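Local atomic coordinates of ribosomal RNA processing protein 6 (Trypanosoma brucei brucei, PDB entry 4NLB), a protein that probably trims RNA from the 3' end as a 3'-5' exoribonuclease of the nuclear exosome, represented here by its catalytic core. Residues A[3-8]-A[205-210]; A[95-100]-A[110-115]; A[297-302]-A[317-322]; A[323-328]-A[338-343]. All coordinates share one frame; numbering follows the deposited sequence.

Contact 1: residues A[3-8]-A[205-210]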
loop_
_atom_site.group_PDB
_atom_site.type_symbol
_atom_site.label_atom_id
_atom_site.label_comp_id
_atom_site.label_asym_id
_atom_site.label_seq_id
_atom_site.Cartn_x
_atom_site.Cartn_y
_atom_site.Cartn_z
ATOM N N LEU A 3 -11.357 15.774 -3.300
ATOM C CA LEU A 3 -10.964 14.632 -4.128
ATOM C C LEU A 3 -11.606 13.368 -3.577
ATOM O O LEU A 3 -11.722 13.231 -2.355
ATOM C CB LEU A 3 -9.425 14.450 -4.032
ATOM C CG LEU A 3 -8.468 15.386 -4.782
ATOM C CD1 LEU A 3 -8.845 16.844 -4.651
ATOM C CD2 LEU A 3 -7.086 15.239 -4.241
ATOM N N ARG A 4 -12.016 12.450 -4.480
ATOM C CA ARG A 4 -12.545 11.094 -4.213
ATOM C C ARG A 4 -12.327 10.263 -5.484
ATOM O O ARG A 4 -13.302 9.961 -6.180
ATOM C CB ARG A 4 -14.025 11.065 -3.794
ATOM C CG ARG A 4 -14.270 11.450 -2.355
ATOM C CD ARG A 4 -15.586 10.928 -1.847
ATOM N NE ARG A 4 -15.545 9.500 -1.530
ATOM C CZ ARG A 4 -14.972 8.982 -0.447
ATOM N NH1 ARG A 4 -14.328 9.765 0.413
ATOM N NH2 ARG A 4 -15.027 7.679 -0.220
ATOM N N PRO A 5 -11.051 9.896 -5.809
ATOM C CA PRO A 5 -10.791 9.151 -7.052
ATOM C C PRO A 5 -11.588 7.854 -7.229
ATOM O O PRO A 5 -11.846 7.500 -8.376
ATOM C CB PRO A 5 -9.275 8.909 -7.016
ATOM C CG PRO A 5 -8.738 9.987 -6.157
ATOM C CD PRO A 5 -9.788 10.200 -5.105
ATOM N N GLN A 6 -12.015 7.177 -6.131
ATOM C CA GLN A 6 -12.815 5.917 -6.173
ATOM C C GLN A 6 -14.056 6.040 -7.082
ATOM O O GLN A 6 -14.480 5.054 -7.697
ATOM C CB GLN A 6 -13.320 5.513 -4.779
ATOM C CG GLN A 6 -12.279 5.525 -3.707
ATOM C CD GLN A 6 -12.348 6.785 -2.915
ATOM O OE1 GLN A 6 -12.020 7.857 -3.401
ATOM N NE2 GLN A 6 -12.711 6.663 -1.664
ATOM N N LEU A 7 -14.647 7.248 -7.122
ATOM C CA LEU A 7 -15.811 7.585 -7.937
ATOM C C LEU A 7 -15.505 7.477 -9.436
ATOM O O LEU A 7 -16.421 7.275 -10.220
ATOM C CB LEU A 7 -16.355 8.993 -7.581
ATOM C CG LEU A 7 -16.855 9.260 -6.128
ATOM C CD1 LEU A 7 -17.573 10.573 -6.051
ATOM C CD2 LEU A 7 -17.837 8.211 -5.647
ATOM N N THR A 8 -14.223 7.590 -9.825
ATOM C CA THR A 8 -13.759 7.506 -11.219
ATOM C C THR A 8 -13.343 6.073 -11.568
ATOM O O THR A 8 -12.951 5.825 -12.710
ATOM C CB THR A 8 -12.539 8.451 -11.485
ATOM O OG1 THR A 8 -11.325 7.826 -11.031
ATOM C CG2 THR A 8 -12.698 9.852 -10.886
ATOM N N ASP A 205 -0.655 13.788 0.492
ATOM C CA ASP A 205 -1.871 13.326 -0.160
ATOM C C ASP A 205 -1.521 13.108 -1.660
ATOM O O ASP A 205 -1.450 14.060 -2.440
ATOM C CB ASP A 205 -3.033 14.324 0.025
ATOM C CG ASP A 205 -4.375 13.853 -0.526
ATOM O OD1 ASP A 205 -4.414 12.795 -1.175
ATOM O OD2 ASP A 205 -5.386 14.548 -0.309
ATOM N N TRP A 206 -1.309 11.834 -2.037
ATOM C CA TRP A 206 -0.906 11.442 -3.379
ATOM C C TRP A 206 -2.060 11.364 -4.378
ATOM O O TRP A 206 -1.847 10.949 -5.516
ATOM C CB TRP A 206 -0.093 10.150 -3.331
ATOM C CG TRP A 206 1.276 10.383 -2.771
ATOM C CD1 TRP A 206 1.679 10.161 -1.487
ATOM C CD2 TRP A 206 2.372 11.045 -3.430
ATOM N NE1 TRP A 206 2.975 10.594 -1.317
ATOM C CE2 TRP A 206 3.428 11.134 -2.497
ATOM C CE3 TRP A 206 2.582 11.527 -4.736
ATOM C CZ2 TRP A 206 4.672 11.695 -2.822
ATOM C CZ3 TRP A 206 3.816 12.073 -5.063
ATOM C CH2 TRP A 206 4.854 12.128 -4.123
ATOM N N ARG A 207 -3.251 11.846 -3.994
ATOM C CA ARG A 207 -4.414 11.874 -4.890
ATOM C C ARG A 207 -4.456 13.174 -5.692
ATOM O O ARG A 207 -5.225 13.276 -6.659
ATOM C CB ARG A 207 -5.722 11.735 -4.106
ATOM C CG ARG A 207 -5.873 10.439 -3.312
ATOM C CD ARG A 207 -7.156 10.498 -2.504
ATOM N NE ARG A 207 -7.185 11.668 -1.632
ATOM C CZ ARG A 207 -8.280 12.165 -1.079
ATOM N NH1 ARG A 207 -9.460 11.614 -1.317
ATOM N NH2 ARG A 207 -8.209 13.235 -0.307
ATOM N N VAL A 208 -3.651 14.172 -5.282
ATOM C CA VAL A 208 -3.617 15.483 -5.926
ATOM C C VAL A 208 -3.097 15.400 -7.357
ATOM O O VAL A 208 -2.083 14.756 -7.640
ATOM C CB VAL A 208 -2.901 16.607 -5.115
ATOM C CG1 VAL A 208 -3.633 16.892 -3.806
ATOM C CG2 VAL A 208 -1.427 16.275 -4.851
ATOM N N ARG A 209 -3.860 16.003 -8.261
ATOM C CA ARG A 209 -3.537 16.146 -9.675
ATOM C C ARG A 209 -3.885 17.605 -10.005
ATOM O O ARG A 209 -4.992 18.047 -9.678
ATOM C CB ARG A 209 -4.304 15.145 -10.561
ATOM C CG ARG A 209 -4.016 13.656 -10.286
ATOM C CD ARG A 209 -2.568 13.199 -10.513
ATOM N NE ARG A 209 -2.442 11.761 -10.267
ATOM C CZ ARG A 209 -2.043 11.216 -9.121
ATOM N NH1 ARG A 209 -1.716 11.986 -8.088
ATOM N NH2 ARG A 209 -1.986 9.898 -8.992
ATOM N N PRO A 210 -2.936 18.405 -10.540
ATOM C CA PRO A 210 -1.565 18.028 -10.934
ATOM C C PRO A 210 -0.663 17.723 -9.737
ATOM O O PRO A 210 -0.930 18.171 -8.619
ATOM C CB PRO A 210 -1.067 19.287 -11.667
ATOM C CG PRO A 210 -1.846 20.404 -11.048
ATOM C CD PRO A 210 -3.208 19.823 -10.839
HETATM O O HOH W 1 -10.458 9.132 -1.705
#

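Contact 2: residues A[95-100]-A[110-115]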
loop_
_atom_site.group_PDB
_atom_site.type_symbol
_atom_site.label_atom_id
_atom_site.label_comp_id
_atom_site.label_asym_id
_atom_site.label_seq_id
_atom_site.Cartn_x
_atom_site.Cartn_y
_atom_site.Cartn_z
ATOM N N VAL A 95 11.457 -0.127 -8.396
ATOM C CA VAL A 95 10.049 0.199 -8.299
ATOM C C VAL A 95 9.669 0.673 -6.910
ATOM O O VAL A 95 10.150 0.151 -5.913
ATOM C CB VAL A 95 9.143 -0.980 -8.781
ATOM C CG1 VAL A 95 7.691 -0.533 -8.972
ATOM C CG2 VAL A 95 9.675 -1.615 -10.069
ATOM N N ASP A 96 8.784 1.671 -6.865
ATOM C CA ASP A 96 8.181 2.200 -5.651
ATOM C C ASP A 96 6.749 2.594 -5.939
ATOM O O ASP A 96 6.383 2.832 -7.095
ATOM C CB ASP A 96 8.962 3.370 -5.035
ATOM C CG ASP A 96 8.661 3.507 -3.550
ATOM O OD1 ASP A 96 8.404 2.467 -2.896
ATOM O OD2 ASP A 96 8.633 4.655 -3.053
ATOM N N LEU A 97 5.946 2.647 -4.882
ATOM C CA LEU A 97 4.528 2.956 -4.920
ATOM C C LEU A 97 4.210 3.993 -3.877
ATOM O O LEU A 97 4.767 3.956 -2.791
ATOM C CB LEU A 97 3.721 1.671 -4.616
ATOM C CG LEU A 97 3.162 0.826 -5.773
ATOM C CD1 LEU A 97 4.220 0.338 -6.694
ATOM C CD2 LEU A 97 2.400 -0.366 -5.240
ATOM N N GLU A 98 3.305 4.907 -4.206
ATOM C CA GLU A 98 2.758 5.913 -3.297
ATOM C C GLU A 98 1.280 5.551 -3.108
ATOM O O GLU A 98 0.624 5.096 -4.051
ATOM C CB GLU A 98 2.981 7.350 -3.806
ATOM C CG GLU A 98 4.434 7.815 -3.695
ATOM C CD GLU A 98 5.134 7.637 -2.359
ATOM O OE1 GLU A 98 4.471 7.799 -1.312
ATOM O OE2 GLU A 98 6.351 7.348 -2.356
ATOM N N HIS A 99 0.788 5.650 -1.877
ATOM C CA HIS A 99 -0.554 5.176 -1.520
ATOM C C HIS A 99 -1.389 6.215 -0.774
ATOM O O HIS A 99 -0.845 7.187 -0.242
ATOM C CB HIS A 99 -0.339 3.928 -0.646
ATOM C CG HIS A 99 -1.533 3.061 -0.364
ATOM N ND1 HIS A 99 -2.093 3.008 0.896
ATOM C CD2 HIS A 99 -2.126 2.118 -1.138
ATOM C CE1 HIS A 99 -3.052 2.099 0.826
ATOM N NE2 HIS A 99 -3.108 1.538 -0.373
ATOM N N HIS A 100 -2.721 6.010 -0.749
ATOM C CA HIS A 100 -3.656 6.836 0.020
ATOM C C HIS A 100 -4.499 5.924 0.871
ATOM O O HIS A 100 -5.020 4.936 0.361
ATOM C CB HIS A 100 -4.545 7.737 -0.854
ATOM C CG HIS A 100 -5.509 8.554 -0.035
ATOM N ND1 HIS A 100 -5.086 9.665 0.690
ATOM C CD2 HIS A 100 -6.825 8.352 0.208
ATOM C CE1 HIS A 100 -6.161 10.113 1.320
ATOM N NE2 HIS A 100 -7.225 9.354 1.071
ATOM N N CYS A 110 -1.745 5.216 -5.540
ATOM C CA CYS A 110 -1.837 6.510 -6.170
ATOM C C CYS A 110 -0.842 6.736 -7.283
ATOM O O CYS A 110 -1.184 7.338 -8.303
ATOM C CB CYS A 110 -1.721 7.585 -5.109
ATOM S SG CYS A 110 -3.225 7.808 -4.151
ATOM N N LEU A 111 0.404 6.303 -7.073
ATOM C CA LEU A 111 1.477 6.512 -8.025
ATOM C C LEU A 111 2.457 5.348 -7.990
ATOM O O LEU A 111 2.674 4.735 -6.935
ATOM C CB LEU A 111 2.202 7.781 -7.595
ATOM C CG LEU A 111 2.537 8.844 -8.626
ATOM C CD1 LEU A 111 1.340 9.237 -9.492
ATOM C CD2 LEU A 111 3.108 10.052 -7.940
ATOM N N MET A 112 3.058 5.065 -9.154
ATOM C CA MET A 112 4.097 4.057 -9.316
ATOM C C MET A 112 5.328 4.709 -9.929
ATOM O O MET A 112 5.246 5.343 -10.978
ATOM C CB MET A 112 3.627 2.863 -10.166
ATOM C CG MET A 112 4.695 1.790 -10.297
ATOM S SD MET A 112 4.315 0.503 -11.500
ATOM C CE MET A 112 3.328 -0.554 -10.466
ATOM N N GLN A 113 6.464 4.538 -9.286
ATOM C CA GLN A 113 7.736 5.071 -9.765
ATOM C C GLN A 113 8.600 3.915 -10.242
ATOM O O GLN A 113 8.625 2.863 -9.616
ATOM C CB GLN A 113 8.443 5.900 -8.676
ATOM C CG GLN A 113 7.584 7.040 -8.169
ATOM C CD GLN A 113 6.839 6.676 -6.916
ATOM O OE1 GLN A 113 7.410 6.561 -5.827
ATOM N NE2 GLN A 113 5.533 6.542 -7.030
ATOM N N ILE A 114 9.239 4.094 -11.382
ATOM C CA ILE A 114 10.115 3.101 -11.995
ATOM C C ILE A 114 11.351 3.819 -12.480
ATOM O O ILE A 114 11.267 4.842 -13.167
ATOM C CB ILE A 114 9.457 2.261 -13.164
ATOM C CG1 ILE A 114 8.150 1.540 -12.733
ATOM C CG2 ILE A 114 10.437 1.200 -13.709
ATOM C CD1 ILE A 114 7.007 1.632 -13.787
ATOM N N SER A 115 12.494 3.269 -12.137
ATOM C CA SER A 115 13.762 3.754 -12.632
ATOM C C SER A 115 14.469 2.608 -13.350
ATOM O O SER A 115 14.481 1.484 -12.851
ATOM C CB SER A 115 14.620 4.286 -11.489
ATOM O OG SER A 115 14.096 5.504 -10.977
#

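Contact 3: residues A[297-302]-A[317-322]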
loop_
_atom_site.group_PDB
_atom_site.type_symbol
_atom_site.label_atom_id
_atom_site.label_comp_id
_atom_site.label_asym_id
_atom_site.label_seq_id
_atom_site.Cartn_x
_atom_site.Cartn_y
_atom_site.Cartn_z
ATOM N N GLU A 297 -19.992 -1.753 20.206
ATOM C CA GLU A 297 -21.077 -1.554 19.252
ATOM C C GLU A 297 -20.896 -0.344 18.350
ATOM O O GLU A 297 -21.107 -0.477 17.138
ATOM C CB GLU A 297 -22.429 -1.520 19.966
ATOM C CG GLU A 297 -23.373 -2.629 19.540
ATOM C CD GLU A 297 -22.998 -4.004 20.045
ATOM O OE1 GLU A 297 -23.138 -4.249 21.265
ATOM O OE2 GLU A 297 -22.552 -4.833 19.221
ATOM N N ILE A 298 -20.484 0.813 18.911
ATOM C CA ILE A 298 -20.253 2.018 18.102
ATOM C C ILE A 298 -18.980 1.843 17.227
ATOM O O ILE A 298 -19.023 2.215 16.054
ATOM C CB ILE A 298 -20.318 3.357 18.904
ATOM C CG1 ILE A 298 -21.708 4.002 18.640
ATOM C CG2 ILE A 298 -19.222 4.360 18.486
ATOM C CD1 ILE A 298 -22.471 4.326 19.766
ATOM N N PHE A 299 -17.902 1.217 17.753
ATOM C CA PHE A 299 -16.693 0.959 16.968
ATOM C C PHE A 299 -17.038 0.065 15.755
ATOM O O PHE A 299 -16.522 0.296 14.654
ATOM C CB PHE A 299 -15.610 0.292 17.830
ATOM C CG PHE A 299 -14.300 0.055 17.107
ATOM C CD1 PHE A 299 -14.114 -1.078 16.316
ATOM C CD2 PHE A 299 -13.245 0.949 17.238
ATOM C CE1 PHE A 299 -12.896 -1.304 15.660
ATOM C CE2 PHE A 299 -12.034 0.726 16.572
ATOM C CZ PHE A 299 -11.861 -0.403 15.795
ATOM N N ASN A 300 -17.911 -0.942 15.968
ATOM C CA ASN A 300 -18.363 -1.872 14.943
ATOM C C ASN A 300 -19.268 -1.160 13.956
ATOM O O ASN A 300 -19.167 -1.425 12.743
ATOM C CB ASN A 300 -19.018 -3.101 15.552
ATOM C CG ASN A 300 -18.070 -4.042 16.273
ATOM O OD1 ASN A 300 -16.841 -3.894 16.263
ATOM N ND2 ASN A 300 -18.628 -5.040 16.944
ATOM N N TRP A 301 -20.097 -0.200 14.453
ATOM C CA TRP A 301 -20.934 0.636 13.574
ATOM C C TRP A 301 -20.009 1.453 12.651
ATOM O O TRP A 301 -20.230 1.498 11.441
ATOM C CB TRP A 301 -21.849 1.610 14.361
ATOM C CG TRP A 301 -22.556 2.565 13.432
ATOM C CD1 TRP A 301 -23.690 2.311 12.719
ATOM C CD2 TRP A 301 -22.056 3.829 12.955
ATOM N NE1 TRP A 301 -23.966 3.367 11.882
ATOM C CE2 TRP A 301 -22.968 4.302 11.991
ATOM C CE3 TRP A 301 -20.946 4.633 13.286
ATOM C CZ2 TRP A 301 -22.798 5.533 11.340
ATOM C CZ3 TRP A 301 -20.771 5.846 12.633
ATOM C CH2 TRP A 301 -21.692 6.286 11.674
ATOM N N ARG A 302 -18.973 2.086 13.251
ATOM C CA ARG A 302 -17.985 2.949 12.601
ATOM C C ARG A 302 -17.341 2.235 11.434
ATOM O O ARG A 302 -17.269 2.797 10.337
ATOM C CB ARG A 302 -16.936 3.435 13.625
ATOM C CG ARG A 302 -16.100 4.591 13.133
ATOM C CD ARG A 302 -15.027 5.000 14.124
ATOM N NE ARG A 302 -14.019 3.955 14.286
ATOM C CZ ARG A 302 -12.714 4.165 14.390
ATOM N NH1 ARG A 302 -12.225 5.394 14.330
ATOM N NH2 ARG A 302 -11.885 3.145 14.534
ATOM N N MET A 317 -15.224 8.708 11.958
ATOM C CA MET A 317 -15.239 9.205 13.334
ATOM C C MET A 317 -13.866 8.949 14.002
ATOM O O MET A 317 -13.291 7.879 13.843
ATOM C CB MET A 317 -16.406 8.499 14.072
ATOM C CG MET A 317 -16.306 8.411 15.557
ATOM S SD MET A 317 -17.557 7.274 16.232
ATOM C CE MET A 317 -19.009 8.255 16.106
ATOM N N HIS A 318 -13.339 9.940 14.731
ATOM C CA HIS A 318 -12.087 9.808 15.479
ATOM C C HIS A 318 -12.330 8.781 16.601
ATOM O O HIS A 318 -13.437 8.685 17.125
ATOM C CB HIS A 318 -11.679 11.159 16.085
ATOM C CG HIS A 318 -10.280 11.198 16.633
ATOM N ND1 HIS A 318 -9.891 10.403 17.703
ATOM C CD2 HIS A 318 -9.234 11.979 16.272
ATOM C CE1 HIS A 318 -8.618 10.688 17.922
ATOM N NE2 HIS A 318 -8.182 11.638 17.095
ATOM N N ILE A 319 -11.299 8.013 16.949
ATOM C CA ILE A 319 -11.346 6.980 17.984
ATOM C C ILE A 319 -11.762 7.547 19.365
ATOM O O ILE A 319 -12.471 6.870 20.112
ATOM C CB ILE A 319 -9.998 6.198 18.010
ATOM C CG1 ILE A 319 -10.108 4.878 18.810
ATOM C CG2 ILE A 319 -8.820 7.065 18.479
ATOM C CD1 ILE A 319 -11.096 3.826 18.253
ATOM N N SER A 320 -11.344 8.793 19.675
ATOM C CA SER A 320 -11.672 9.491 20.920
ATOM C C SER A 320 -13.172 9.730 21.001
ATOM O O SER A 320 -13.717 9.783 22.101
ATOM C CB SER A 320 -10.928 10.818 21.003
ATOM O OG SER A 320 -11.305 11.660 19.927
ATOM N N CYS A 321 -13.830 9.857 19.836
ATOM C CA CYS A 321 -15.267 10.049 19.716
ATOM C C CYS A 321 -16.023 8.758 20.062
ATOM O O CYS A 321 -17.084 8.831 20.673
ATOM C CB CYS A 321 -15.631 10.585 18.334
ATOM S SG CYS A 321 -17.403 10.878 18.088
ATOM N N VAL A 322 -15.446 7.581 19.732
ATOM C CA VAL A 322 -15.991 6.248 20.052
ATOM C C VAL A 322 -15.971 6.106 21.577
ATOM O O VAL A 322 -16.978 5.701 22.166
ATOM C CB VAL A 322 -15.191 5.090 19.379
ATOM C CG1 VAL A 322 -15.733 3.725 19.784
ATOM C CG2 VAL A 322 -15.170 5.231 17.873
#

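Contact 4: residues A[323-328]-A[338-343]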
loop_
_atom_site.group_PDB
_atom_site.type_symbol
_atom_site.label_atom_id
_atom_site.label_comp_id
_atom_site.label_asym_id
_atom_site.label_seq_id
_atom_site.Cartn_x
_atom_site.Cartn_y
_atom_site.Cartn_z
ATOM N N LEU A 323 -14.832 6.451 22.208
ATOM C CA LEU A 323 -14.657 6.394 23.657
ATOM C C LEU A 323 -15.568 7.394 24.356
ATOM O O LEU A 323 -16.105 7.077 25.408
ATOM C CB LEU A 323 -13.173 6.624 24.048
ATOM C CG LEU A 323 -12.797 6.551 25.543
ATOM C CD1 LEU A 323 -12.958 5.131 26.102
ATOM C CD2 LEU A 323 -11.383 7.057 25.782
ATOM N N SER A 324 -15.759 8.581 23.767
ATOM C CA SER A 324 -16.585 9.648 24.343
ATOM C C SER A 324 -18.068 9.268 24.461
ATOM O O SER A 324 -18.705 9.595 25.463
ATOM C CB SER A 324 -16.421 10.935 23.545
ATOM O OG SER A 324 -17.091 11.999 24.200
ATOM N N ILE A 325 -18.609 8.588 23.433
ATOM C CA ILE A 325 -19.997 8.123 23.384
ATOM C C ILE A 325 -20.191 6.961 24.391
ATOM O O ILE A 325 -21.208 6.916 25.090
ATOM C CB ILE A 325 -20.381 7.777 21.911
ATOM C CG1 ILE A 325 -20.367 9.046 21.024
ATOM C CG2 ILE A 325 -21.736 7.065 21.815
ATOM C CD1 ILE A 325 -20.257 8.770 19.495
ATOM N N ALA A 326 -19.190 6.058 24.488
ATOM C CA ALA A 326 -19.163 4.920 25.417
ATOM C C ALA A 326 -19.191 5.392 26.872
ATOM O O ALA A 326 -19.932 4.836 27.664
ATOM C CB ALA A 326 -17.928 4.069 25.181
ATOM N N THR A 327 -18.414 6.440 27.202
ATOM C CA THR A 327 -18.318 7.018 28.539
ATOM C C THR A 327 -19.576 7.804 28.914
ATOM O O THR A 327 -20.230 7.465 29.903
ATOM C CB THR A 327 -17.054 7.886 28.673
ATOM O OG1 THR A 327 -16.971 8.741 27.543
ATOM C CG2 THR A 327 -15.792 7.079 28.737
ATOM N N LYS A 328 -19.921 8.836 28.116
ATOM C CA LYS A 328 -21.034 9.757 28.369
ATOM C C LYS A 328 -22.431 9.165 28.209
ATOM O O LYS A 328 -23.372 9.685 28.826
ATOM C CB LYS A 328 -20.905 11.016 27.497
ATOM C CG LYS A 328 -19.927 12.030 28.052
ATOM C CD LYS A 328 -19.353 12.917 26.949
ATOM C CE LYS A 328 -18.404 13.956 27.498
ATOM N NZ LYS A 328 -17.512 14.503 26.443
ATOM N N LYS A 338 -22.779 16.751 20.260
ATOM C CA LYS A 338 -21.988 17.495 21.253
ATOM C C LYS A 338 -20.882 16.671 21.938
ATOM O O LYS A 338 -19.922 17.258 22.442
ATOM C CB LYS A 338 -22.902 18.157 22.306
ATOM C CG LYS A 338 -23.544 19.453 21.816
ATOM C CD LYS A 338 -24.398 20.119 22.871
ATOM C CE LYS A 338 -25.876 19.948 22.627
ATOM N NZ LYS A 338 -26.682 20.637 23.672
ATOM N N CYS A 339 -21.017 15.326 21.955
ATOM C CA CYS A 339 -20.050 14.380 22.519
ATOM C C CYS A 339 -18.646 14.565 21.938
ATOM O O CYS A 339 -17.657 14.522 22.680
ATOM C CB CYS A 339 -20.537 12.951 22.313
ATOM S SG CYS A 339 -21.066 12.131 23.829
ATOM N N CYS A 340 -18.572 14.760 20.603
ATOM C CA CYS A 340 -17.342 14.952 19.842
ATOM C C CYS A 340 -17.494 16.225 18.996
ATOM O O CYS A 340 -18.279 16.239 18.050
ATOM C CB CYS A 340 -17.067 13.726 18.978
ATOM S SG CYS A 340 -17.854 12.200 19.572
ATOM N N SER A 341 -16.762 17.299 19.362
ATOM C CA SER A 341 -16.862 18.634 18.761
ATOM C C SER A 341 -16.808 18.684 17.199
ATOM O O SER A 341 -17.821 19.111 16.631
ATOM C CB SER A 341 -15.854 19.602 19.366
ATOM O OG SER A 341 -16.078 20.895 18.832
ATOM N N PRO A 342 -15.722 18.327 16.461
ATOM C CA PRO A 342 -15.798 18.433 14.994
ATOM C C PRO A 342 -16.658 17.307 14.419
ATOM O O PRO A 342 -16.167 16.197 14.183
ATOM C CB PRO A 342 -14.327 18.381 14.541
ATOM C CG PRO A 342 -13.507 18.311 15.804
ATOM C CD PRO A 342 -14.407 17.805 16.878
ATOM N N VAL A 343 -17.965 17.589 14.243
ATOM C CA VAL A 343 -18.934 16.607 13.744
ATOM C C VAL A 343 -18.701 16.295 12.278
ATOM O O VAL A 343 -18.751 17.196 11.442
ATOM C CB VAL A 343 -20.417 16.976 14.031
ATOM C CG1 VAL A 343 -21.348 15.823 13.663
ATOM C CG2 VAL A 343 -20.622 17.381 15.492
#

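Contact 1: residues A[3-8]-A[205-210]
Leu3 and Pro5 pack on Arg207 in a mixed apolar and polar contact that pins the N-terminal segment to a loop 197 residues further along the chain, before helix 213-224 of the exonuclease domain. Both meet the arginine's aliphatic stem: Leu3 CD2 lies 3.8 Å from Arg207 CB, and Pro5 CD lies 3.7 Å from Arg207 CD, the proline ring crossing the chain at about a right angle. The guanidinium is fixed from more than one direction. Leu3 CB sits above the centre of one face, while the edge is gripped side-on by Asp205: Arg207 NE reaches Asp205 OD1 at 3.0 Å, in the guanidinium plane and on the syn lone pair, and Arg207 NH2 reaches Asp205 OD2 at 3.1 Å. A bend at chi3 (-56°) turns the group back toward this carboxylate, whose OD1 also accepts from Arg207 N in an Asx turn. Further polar links run to the N-terminal end of the chain: Ser1 OG bonds to Arg207 NH2, and one water accepts from Arg207 NH1 (2.7 Å) and donates to Gln6 OE1 (2.6 Å). Arg207 is thus held by apolar contact along its stem and over one guanidinium face, and by a water bridge at NH1; Asp205 presumably balances its charge.

Contact 2: residues A[95-100]-A[110-115]
Glu98 O takes two backbone donors from the facing strand, Cys110 N at 2.8 Å and Leu111 N at 3.3 Å, both arriving from the same face of the carbonyl plane. Cys110 and Leu111 thus stand opposite one residue, which defines a classic beta bulge in the hairpin of strands 92-100 and 108-115. Beyond it the antiparallel register is regular, with strand axes 169° apart. Asp96 and Gln113 form a hydrogen-bonded pair, Gln113 N meeting Asp96 O at 2.8 Å, and Leu97 faces Met112 as a non-hydrogen-bonded pair. These last two side chains lie side by side, Leu97 CD1 reaching Met112 CG at 3.9 Å, next to helix 152-162. The other face carries Asp96, Glu98, Leu111 and Gln113. There Glu98 CB rests 3.9 Å from Leu111 CB, and with CG anti to the carbonyl carbon (chi1 -73°), Glu98 CG lies 3.7 Å from Gln113 NE2. Asp222 comes close to the carboxylates of both Asp96 and Glu98, and Asp154 approaches Asp96. This cluster, with the Asp-X-Glu sequence on a central strand, is consistent with the acidic site of DEDD exonucleases, an RNase H-like fold in which the equivalent acids of relatives bind two metal ions.

Contact 3: residues A[297-302]-A[317-322]
Arg302 reaches across from helix 289-309 of the HRDC domain, a small helical bundle, to the start of helix 319-328. Its CB points toward segment 317-322, and with CG anti to the backbone N (chi1 -165°) the chain leaves the helix stretched out. Arg302 CG then passes 4.0 Å from Met317 CB, and Arg302 CD lies 3.4 Å from Met317 O and 3.8 Å from Val322 CG2. A turn at chi3 (66°) swings the guanidinium over, and NE stays close to the same valine methyl. At the end the two terminal nitrogens part: Arg302 NH2 lies 3.9 Å from Ile319 CD1, whereas Arg302 NH1 donates to Met317 O at 2.7 Å with an N-H...O angle of 156°. That oxygen lies in the guanidinium plane, so the bond helps to set the rotation of the group while Val322 CG2 and Ile319 CD1 cover one of its faces. NH1 is thus satisfied by a backbone carbonyl amid largely apolar contacts. Flanking it, Ile298 CG2 slides past Val322 CG1 at 3.8 Å, and the Phe299 ring receives Ile319 CD1 at its edge, 3.6 Å from Phe299 CE2. Helix 319-328, which supplies Ile319 and Val322, is capped by His318, whose ring nitrogen ND1 accepts from Ser320 N at 2.9 Å.

Contact 4: residues A[323-328]-A[338-343]
Ser324 and Cys339 make the hydrogen bond of this surface contact between helix 319-328 and the end region of helix 333-339. Ser324 OG donates to Cys339 O at 3.0 Å; the hydroxyl comes from well above the carbonyl plane, 50° out of it, and so does not lie on a lone pair. Ser324 points at the second segment, and OG, anti to the backbone N (chi1 -173°), is placed by that torsion within reach of Cys339 O. The same OG also receives a weak bond from Lys328 NZ, at 3.4 Å, one helical turn further along, so a single hydroxyl links the lysine ammonium to the carbonyl.

The sulfurs mostly meet carbon. Cys339 SG lies against the methylene chain of Lys328, 3.6 Å from Lys328 CD and 3.8 Å from Lys328 CB, the lysine running extended past it toward its ammonium end. Cys340 SG, by contrast, belongs to the disulfide with Cys321 and is met by Ile325 CD1 at 4.2 Å.

Carbon packing completes the join: Ile325 CG1 is 4.1 Å from Cys339 CB. Ile325 also touches Val294 and Ile298 of helix 289-309, so this residue leads from the edge of the contact into the interior of the domain. Short helices packed on one another in this way, here with a disulfide tie, belong to the all-helical HRDC fold.

In the fold
The contacts fall into two groups that match the two domains of the catalytic core. Contact 2 lies in the exonuclease domain, and contact 1 ties the N-terminal segment to it, with centres about 15 Å apart: Trp206 NE1 packs 3.2 Å from Glu98 OE1, so the loop anchored by contact 1 borders the acidic cluster of contact 2, the probable active site. Contacts 3 and 4 lie in the HRDC domain, centres about 9 Å apart, and share helix 319-328; the disulfide (Cys321 SG to Cys340 SG, 2.0 Å) joins them directly. Between the groups nothing touches: the smallest gap, contact 1 to contact 3, is about 12 Å between nearest atoms. Arg4 of contact 1 nevertheless reaches Asp310 and Asp311, just beyond helix 289-309.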